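Local coordinates for Non-structural protein NS2 (Bluetongue virus, PDB 1UTY), which binds single-stranded RNA, the part described here being its RNA-binding domain, at residues A[10-14]-A[48-52]; A[75-79]-A[91-96]. All coordinates share one frame. Residue numbers count along the deposited sequence, not the author numbering.

Contact 1 (A[10-14]-A[48-52]); sequences KNIFV and VKNPE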
loop_
_atom_site.group_PDB
_atom_site.type_symbol
_atom_site.label_atom_id
_atom_site.label_comp_id
_atom_site.label_asym_id
_atom_site.label_seq_id
_atom_site.Cartn_x
_atom_site.Cartn_y
_atom_site.Cartn_z
ATOM N N LYS A 10 0.835 18.074 4.561
ATOM C CA LYS A 10 1.120 17.319 3.339
ATOM C C LYS A 10 0.536 17.996 2.095
ATOM O O LYS A 10 -0.603 18.489 2.115
ATOM C CB LYS A 10 0.614 15.873 3.437
ATOM C CG LYS A 10 1.199 15.031 4.598
ATOM C CD LYS A 10 2.702 14.743 4.448
ATOM C CE LYS A 10 3.382 14.575 5.819
ATOM N NZ LYS A 10 4.699 15.296 5.954
ATOM N N ASN A 11 1.323 17.990 1.016
ATOM C CA ASN A 11 0.922 18.556 -0.268
ATOM C C ASN A 11 0.833 17.521 -1.365
ATOM O O ASN A 11 1.837 16.957 -1.783
ATOM C CB ASN A 11 1.903 19.646 -0.689
ATOM C CG ASN A 11 1.691 20.911 0.064
ATOM O OD1 ASN A 11 0.789 21.681 -0.261
ATOM N ND2 ASN A 11 2.478 21.121 1.116
ATOM N N ILE A 12 -0.384 17.289 -1.831
ATOM C CA ILE A 12 -0.648 16.299 -2.847
ATOM C C ILE A 12 -1.035 17.051 -4.115
ATOM O O ILE A 12 -1.906 17.918 -4.098
ATOM C CB ILE A 12 -1.760 15.302 -2.361
ATOM C CG1 ILE A 12 -1.292 14.566 -1.103
ATOM C CG2 ILE A 12 -2.088 14.238 -3.412
ATOM C CD1 ILE A 12 -1.832 15.155 0.172
ATOM N N PHE A 13 -0.333 16.731 -5.191
ATOM C CA PHE A 13 -0.546 17.330 -6.485
ATOM C C PHE A 13 -1.096 16.240 -7.377
ATOM O O PHE A 13 -0.364 15.356 -7.815
ATOM C CB PHE A 13 0.773 17.903 -7.016
ATOM C CG PHE A 13 1.366 18.971 -6.114
ATOM C CD1 PHE A 13 1.010 20.307 -6.277
ATOM C CD2 PHE A 13 2.239 18.620 -5.078
ATOM C CE1 PHE A 13 1.531 21.303 -5.429
ATOM C CE2 PHE A 13 2.775 19.589 -4.225
ATOM C CZ PHE A 13 2.414 20.950 -4.393
ATOM N N VAL A 14 -2.404 16.272 -7.593
ATOM C CA VAL A 14 -3.057 15.255 -8.403
ATOM C C VAL A 14 -2.833 15.593 -9.858
ATOM O O VAL A 14 -3.106 16.716 -10.292
ATOM C CB VAL A 14 -4.563 15.108 -8.084
ATOM C CG1 VAL A 14 -5.163 13.960 -8.867
ATOM C CG2 VAL A 14 -4.770 14.867 -6.571
ATOM N N VAL A 48 -2.641 24.063 -10.049
ATOM C CA VAL A 48 -1.308 24.672 -10.111
ATOM C C VAL A 48 -0.450 24.147 -11.265
ATOM O O VAL A 48 -0.754 23.107 -11.858
ATOM C CB VAL A 48 -0.535 24.526 -8.782
ATOM C CG1 VAL A 48 -1.147 25.412 -7.724
ATOM C CG2 VAL A 48 -0.465 23.052 -8.338
ATOM N N LYS A 49 0.626 24.862 -11.567
ATOM C CA LYS A 49 1.478 24.513 -12.694
ATOM C C LYS A 49 2.444 23.393 -12.329
ATOM O O LYS A 49 2.834 22.586 -13.192
ATOM C CB LYS A 49 2.237 25.747 -13.238
ATOM C CG LYS A 49 3.010 26.591 -12.198
ATOM C CD LYS A 49 3.677 27.840 -12.823
ATOM C CE LYS A 49 2.891 29.121 -12.553
ATOM N NZ LYS A 49 3.429 30.357 -13.272
ATOM N N ASN A 50 2.847 23.338 -11.063
ATOM C CA ASN A 50 3.907 22.412 -10.679
ATOM C C ASN A 50 3.865 21.965 -9.212
ATOM O O ASN A 50 3.353 22.681 -8.351
ATOM C CB ASN A 50 5.295 22.973 -11.073
ATOM C CG ASN A 50 5.718 24.155 -10.225
ATOM O OD1 ASN A 50 5.455 25.303 -10.574
ATOM N ND2 ASN A 50 6.371 23.879 -9.104
ATOM N N PRO A 51 4.393 20.777 -8.933
ATOM C CA PRO A 51 4.533 20.317 -7.546
ATOM C C PRO A 51 5.625 21.093 -6.802
ATOM O O PRO A 51 6.580 21.564 -7.401
ATOM C CB PRO A 51 4.935 18.848 -7.697
ATOM C CG PRO A 51 5.558 18.760 -9.024
ATOM C CD PRO A 51 4.909 19.793 -9.903
ATOM N N GLU A 52 5.460 21.210 -5.495
ATOM C CA GLU A 52 6.387 21.928 -4.638
ATOM C C GLU A 52 7.336 20.920 -4.003
ATOM O O GLU A 52 7.038 19.726 -3.996
ATOM C CB GLU A 52 5.610 22.647 -3.547
ATOM C CG GLU A 52 4.630 23.691 -4.058
ATOM C CD GLU A 52 3.871 24.375 -2.932
ATOM O OE1 GLU A 52 3.700 23.753 -1.846
ATOM O OE2 GLU A 52 3.443 25.534 -3.137
#

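Contact 2 (A[75-79]-A[91-96]); sequences ISLML and WEEWKF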
loop_
_atom_site.group_PDB
_atom_site.type_symbol
_atom_site.label_atom_id
_atom_site.label_comp_id
_atom_site.label_asym_id
_atom_site.label_seq_id
_atom_site.Cartn_x
_atom_site.Cartn_y
_atom_site.Cartn_z
ATOM N N ILE A 75 -1.309 8.989 3.562
ATOM C CA ILE A 75 -2.332 9.927 3.093
ATOM C C ILE A 75 -3.447 9.191 2.343
ATOM O O ILE A 75 -3.190 8.569 1.317
ATOM C CB ILE A 75 -1.704 11.025 2.198
ATOM C CG1 ILE A 75 -0.452 11.611 2.860
ATOM C CG2 ILE A 75 -2.708 12.144 1.943
ATOM C CD1 ILE A 75 0.808 11.477 2.039
ATOM N N SER A 76 -4.670 9.259 2.859
ATOM C CA SER A 76 -5.795 8.541 2.254
ATOM C C SER A 76 -6.698 9.509 1.515
ATOM O O SER A 76 -7.154 10.495 2.092
ATOM C CB SER A 76 -6.626 7.801 3.306
ATOM O OG SER A 76 -5.822 6.930 4.069
ATOM N N LEU A 77 -6.978 9.214 0.251
ATOM C CA LEU A 77 -7.735 10.139 -0.577
ATOM C C LEU A 77 -8.866 9.444 -1.324
ATOM O O LEU A 77 -8.674 8.383 -1.946
ATOM C CB LEU A 77 -6.826 10.843 -1.577
ATOM C CG LEU A 77 -5.604 11.588 -1.058
ATOM C CD1 LEU A 77 -4.338 10.714 -1.253
ATOM C CD2 LEU A 77 -5.479 12.924 -1.776
ATOM N N MET A 78 -10.044 10.049 -1.243
ATOM C CA MET A 78 -11.155 9.682 -2.105
ATOM C C MET A 78 -11.270 10.702 -3.226
ATOM O O MET A 78 -11.609 11.866 -2.989
ATOM C CB MET A 78 -12.454 9.631 -1.310
ATOM C CG MET A 78 -12.507 8.553 -0.254
ATOM S SD MET A 78 -12.239 6.898 -0.928
ATOM C CE MET A 78 -12.569 5.973 0.514
ATOM N N LEU A 79 -10.966 10.279 -4.447
ATOM C CA LEU A 79 -11.114 11.170 -5.602
ATOM C C LEU A 79 -12.283 10.710 -6.427
ATOM O O LEU A 79 -12.224 9.632 -7.037
ATOM C CB LEU A 79 -9.834 11.207 -6.452
ATOM C CG LEU A 79 -8.524 11.446 -5.690
ATOM C CD1 LEU A 79 -7.340 11.416 -6.649
ATOM C CD2 LEU A 79 -8.561 12.780 -4.856
ATOM N N TRP A 91 -8.068 5.712 8.256
ATOM C CA TRP A 91 -9.396 5.815 7.669
ATOM C C TRP A 91 -9.891 4.425 7.276
ATOM O O TRP A 91 -10.010 4.090 6.105
ATOM C CB TRP A 91 -9.367 6.781 6.475
ATOM C CG TRP A 91 -10.686 7.428 6.201
ATOM C CD1 TRP A 91 -11.832 7.322 6.944
ATOM C CD2 TRP A 91 -10.999 8.285 5.100
ATOM N NE1 TRP A 91 -12.838 8.059 6.363
ATOM C CE2 TRP A 91 -12.354 8.660 5.229
ATOM C CE3 TRP A 91 -10.270 8.774 4.002
ATOM C CZ2 TRP A 91 -12.989 9.496 4.313
ATOM C CZ3 TRP A 91 -10.906 9.613 3.092
ATOM C CH2 TRP A 91 -12.246 9.966 3.252
ATOM N N GLU A 92 -10.200 3.632 8.286
ATOM C CA GLU A 92 -10.217 2.177 8.135
ATOM C C GLU A 92 -11.559 1.553 7.773
ATOM O O GLU A 92 -11.626 0.348 7.519
ATOM C CB GLU A 92 -9.654 1.520 9.400
ATOM C CG GLU A 92 -8.138 1.340 9.416
ATOM C CD GLU A 92 -7.411 1.826 8.159
ATOM O OE1 GLU A 92 -6.908 0.963 7.403
ATOM O OE2 GLU A 92 -7.306 3.059 7.932
ATOM N N GLU A 93 -12.615 2.359 7.749
ATOM C CA GLU A 93 -13.923 1.894 7.282
ATOM C C GLU A 93 -13.897 1.577 5.770
ATOM O O GLU A 93 -14.697 0.772 5.296
ATOM C CB GLU A 93 -15.041 2.903 7.642
ATOM C CG GLU A 93 -14.782 4.339 7.180
ATOM C CD GLU A 93 -15.579 5.412 7.934
ATOM O OE1 GLU A 93 -16.840 5.359 7.962
ATOM O OE2 GLU A 93 -14.932 6.341 8.475
ATOM N N TRP A 94 -12.956 2.173 5.033
ATOM C CA TRP A 94 -12.907 2.038 3.574
ATOM C C TRP A 94 -11.648 1.348 3.067
ATOM O O TRP A 94 -10.608 1.411 3.713
ATOM C CB TRP A 94 -13.000 3.404 2.881
ATOM C CG TRP A 94 -13.994 4.373 3.418
ATOM C CD1 TRP A 94 -13.711 5.560 4.037
ATOM C CD2 TRP A 94 -15.434 4.281 3.378
ATOM N NE1 TRP A 94 -14.872 6.200 4.393
ATOM C CE2 TRP A 94 -15.947 5.448 4.006
ATOM C CE3 TRP A 94 -16.345 3.326 2.892
ATOM C CZ2 TRP A 94 -17.328 5.698 4.149
ATOM C CZ3 TRP A 94 -17.736 3.569 3.036
ATOM C CH2 TRP A 94 -18.203 4.747 3.670
ATOM N N LYS A 95 -11.763 0.708 1.899
ATOM C CA LYS A 95 -10.638 0.127 1.164
ATOM C C LYS A 95 -9.932 1.240 0.374
ATOM O O LYS A 95 -10.582 2.190 -0.078
ATOM C CB LYS A 95 -11.133 -0.887 0.106
ATOM C CG LYS A 95 -11.738 -2.189 0.599
ATOM C CD LYS A 95 -11.866 -3.243 -0.541
ATOM C CE LYS A 95 -13.259 -3.895 -0.528
ATOM N NZ LYS A 95 -13.305 -5.403 -0.706
ATOM N N PHE A 96 -8.626 1.069 0.150
ATOM C CA PHE A 96 -7.855 1.940 -0.728
ATOM C C PHE A 96 -6.900 1.143 -1.583
ATOM O O PHE A 96 -6.438 0.077 -1.187
ATOM C CB PHE A 96 -7.014 2.917 0.092
ATOM C CG PHE A 96 -7.819 3.784 0.968
ATOM C CD1 PHE A 96 -8.220 3.335 2.223
ATOM C CD2 PHE A 96 -8.215 5.029 0.530
ATOM C CE1 PHE A 96 -9.006 4.132 3.022
ATOM C CE2 PHE A 96 -8.990 5.818 1.302
ATOM C CZ PHE A 96 -9.402 5.385 2.555
#

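Contact 1 (A[10-14]-A[48-52])
Phe13 lays one face of its ring against the backbone of Pro51, whose CA sits 3.5 Å from the ring centroid and only 3° off the ring normal, a CH-pi contact of nearly ideal geometry. The slightly polarised CA hydrogen of proline suits the electron-rich face of an aromatic ring. The pyrrolidine joins in, with Phe13 CD2 3.8 Å from Pro51 CB. At the ring edge, Phe13 CD1 meets Val48 CG2 at 3.7 Å. Phe13 CE1 is 3.7 Å from Asn50 O, and Phe13 CZ lies 3.2 Å from Glu52 N and 3.5 Å from Glu52 CG, so the aliphatic part of that acid serves as apolar surface. A flat, wide side chain is well placed here because it can touch four residues of an irregular segment from a single strand position.

Segment 10-14 is a strand flanked by 34-39 and 56-59; its aromatic ring packs on the connection between strands 44-48 and 56-59, next to the second subunit, where Asn50 and Pro51 touch Gly146 and Val147 of that subunit. Phe13 and Asn11 point toward this loop, while Ile12, from the alternate strand position, packs on strand 73-79. Asn11 OD1 is hydrogen-bonded to Gln36 NE2. Within the loop, Asn50 ND2 donates to Pro51 O at 2.9 Å and also to Gln109 O.

No hydrogen bond or salt bridge crosses between the segments. The loop is therefore held to this strand by van der Waals and CH-pi contact centred on one phenylalanine, while the polar groups with known partners, Asn50 ND2 and Asn11 OD1, bond to other groups.

Contact 2 (A[75-79]-A[91-96])
This is an apolar, aromatic-rich contact between a strand of the mixed sheet, 75-79 within 73-79, and 91-96, in the loop between strands 84-87 and 97-110. Ser76 and Met78, two residues apart on the strand, make most of it. Ser76 is small enough to let the aromatic rings come close: its CB lies 3.8 Å from Trp91 CE3, at the edge of the indole, and 3.7 Å from Phe96 CE2, and makes an off-centre CH-pi contact 4.1 Å from the Phe96 ring centroid, 29° off the normal. Its OG, over the face of that ring, is hydrogen-bonded to Arg67.

Met78 starts out sideways, but its long, flexible side chain reaches the loop. Met78 CG is 3.8 Å from Trp91 CH2, while its CE reaches Trp94 CB at 3.5 Å and Phe96 CE2 at 3.7 Å. Its SD stands 5.1 Å from the Phe96 ring centroid, 52° off the normal, an oblique Met-aromatic contact. An unbranched thioether suits a site among three aromatic residues, since it can adapt to all of them.

A type I beta turn brings Trp91 and Trp94 together, and the chain after it carries Phe96 back to the strand. Trp91 N donates to Glu92 OE2 at 2.8 Å, and the same carboxylate forms a salt bridge with Arg67. Trp94 also meets Tyr131 edge-to-face.

No hydrogen bond crosses the contact. Its make-up is that of a small aromatic cluster on one face of a beta-sheet, packed from a connecting loop onto strand side chains.

Contacts 1 and 2 follow one another along the chain, their centres 19 Å apart, yet they meet through the strands that each includes. Strands 10-15 and 73-79 belong to one sheet but are not neighbours in its order, and their side chains pack directly: Ile12 CD1 is 3.6 Å from Ile75 CG2, Ile12 CG2 is 4.0 Å from Leu77 CD2, and Val14 CG1 is 4.0 Å from Leu79 CD1. Each strand thus gives one set of alternating residues to this shared apolar layer and the other to its own loop. Contact 1 also borders the second subunit, whereas no other chain of the assembly touches the segments of contact 2.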